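Local atomic coordinates of thin, isoform D (Drosophila melanogaster, PDB entry 6XG7), a protein that probably acts as a RING-type ubiquitin-protein ligase of the TRIM-NHL kind, its C-terminal NHL-repeat beta-propeller, the part in this structure, being a protein-binding platform. Residues Arg237-Asp242 against Leu283-Ile288. Residue numbers count along the deposited sequence, not the author numbering.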
# COMPACT_ATOMS: atom_id res chain seq x y z
N ARG A 237 3.53 1.18 8.13
CA ARG A 237 3.16 0.23 7.07
C ARG A 237 2.61 1.00 5.87
O ARG A 237 3.38 1.61 5.13
CB ARG A 237 2.21 -0.85 7.62
CG ARG A 237 2.89 -1.78 8.61
CD ARG A 237 3.08 -3.14 8.02
NE ARG A 237 4.07 -3.90 8.78
CZ ARG A 237 4.15 -5.22 8.81
NH1 ARG A 237 3.27 -5.97 8.13
NH2 ARG A 237 5.10 -5.79 9.53
N GLY A 238 1.30 0.96 5.65
CA GLY A 238 0.76 1.56 4.44
C GLY A 238 1.12 3.03 4.28
O GLY A 238 1.20 3.79 5.25
N VAL A 239 1.34 3.42 3.03
CA VAL A 239 1.51 4.82 2.68
C VAL A 239 0.68 5.12 1.43
O VAL A 239 0.52 4.27 0.55
CB VAL A 239 2.98 5.25 2.46
CG1 VAL A 239 3.75 5.22 3.73
CG2 VAL A 239 3.65 4.41 1.38
N ALA A 240 0.17 6.35 1.36
CA ALA A 240 -0.56 6.80 0.19
C ALA A 240 -0.29 8.28 0.01
O ALA A 240 0.15 8.97 0.93
CB ALA A 240 -2.06 6.57 0.33
N VAL A 241 -0.56 8.77 -1.19
CA VAL A 241 -0.38 10.18 -1.52
C VAL A 241 -1.59 10.62 -2.34
O VAL A 241 -2.07 9.87 -3.19
CB VAL A 241 0.96 10.39 -2.26
CG1 VAL A 241 0.96 9.73 -3.64
CG2 VAL A 241 1.30 11.86 -2.36
N ASP A 242 -2.09 11.84 -2.08
CA ASP A 242 -3.19 12.38 -2.87
C ASP A 242 -2.64 13.20 -4.04
O ASP A 242 -1.43 13.29 -4.26
CB ASP A 242 -4.21 13.12 -2.01
CG ASP A 242 -3.82 14.53 -1.66
OD1 ASP A 242 -2.76 15.04 -2.07
OD2 ASP A 242 -4.63 15.16 -0.94
N LEU A 283 -2.52 -2.24 11.54
CA LEU A 283 -2.70 -1.56 10.26
C LEU A 283 -1.78 -2.11 9.18
O LEU A 283 -0.61 -2.42 9.43
CB LEU A 283 -2.39 -0.08 10.43
CG LEU A 283 -3.37 0.72 11.29
CD1 LEU A 283 -2.92 2.17 11.44
CD2 LEU A 283 -4.78 0.64 10.71
N GLU A 284 -2.32 -2.17 7.96
CA GLU A 284 -1.56 -2.55 6.78
C GLU A 284 -1.69 -1.44 5.74
O GLU A 284 -1.17 -0.35 5.95
CB GLU A 284 -2.04 -3.92 6.29
CG GLU A 284 -1.62 -5.07 7.19
CD GLU A 284 -0.17 -5.49 7.00
OE1 GLU A 284 0.56 -4.90 6.17
OE2 GLU A 284 0.25 -6.44 7.69
N GLY A 285 -2.38 -1.71 4.63
CA GLY A 285 -2.46 -0.73 3.56
C GLY A 285 -3.34 0.46 3.89
O GLY A 285 -4.22 0.43 4.76
N VAL A 286 -3.12 1.54 3.14
CA VAL A 286 -3.91 2.76 3.22
C VAL A 286 -4.08 3.27 1.80
O VAL A 286 -3.23 3.03 0.93
CB VAL A 286 -3.27 3.81 4.16
CG1 VAL A 286 -1.97 4.30 3.60
CG2 VAL A 286 -4.21 4.98 4.46
N ALA A 287 -5.20 3.93 1.53
CA ALA A 287 -5.46 4.51 0.22
C ALA A 287 -6.38 5.72 0.39
O ALA A 287 -6.98 5.92 1.45
CB ALA A 287 -6.06 3.47 -0.74
N ILE A 288 -6.49 6.52 -0.67
CA ILE A 288 -7.23 7.78 -0.63
C ILE A 288 -8.13 7.88 -1.86
O ILE A 288 -7.66 7.72 -3.00
CB ILE A 288 -6.27 8.99 -0.49
CG1 ILE A 288 -6.99 10.33 -0.38
CG2 ILE A 288 -5.25 9.05 -1.61
CD1 ILE A 288 -7.72 10.51 0.90
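Arg237, Val286 and Glu284 bury the most surface where the innermost strands of two successive propeller blades run side by side. Strands 239-241 and 283-288 are nearly parallel, 9° apart, and their axes approach to 5.6 Å. At one end, Arg237 NH1 forms a salt bridge with Glu284 OE2 at 3.1 Å. The CA-CB bond of Glu284 is directed away from 237-242, but the m rotamers at chi1 and chi2 curl the carboxylate back to meet the guanidinium. This carboxylate is shared: Tyr191 hydrogen-bonds to its other oxygen, and Arg49 and Arg299 also form salt bridges with it, so residues from several blades converge here. Close by, Gly238 N donates a weak hydrogen bond to Glu284 O (2.8 Å), and Gly238 CA lies 4.0 Å from Gly285 CA. A side chain on Gly238 would clash with the 283-288 backbone, so its absence permits this close approach. Beyond the glycines, aliphatic side chains of 283-288 pack against the backbone of 237-242 and against Ala240. Val286 CG1 packs 3.4 Å from Gly238 C and 4.0 Å from Ala240 CB, while Ile288 CG2 sits 3.6 Å from Val241 O, 4.2 Å from Asp242 CB and 4.5 Å from Ala240 CB. The small Ala240 leaves room for both branched side chains. Such side-by-side packing of inner strands around a central axis is characteristic of the NHL-repeat beta-propeller, here joining two consecutive repeats.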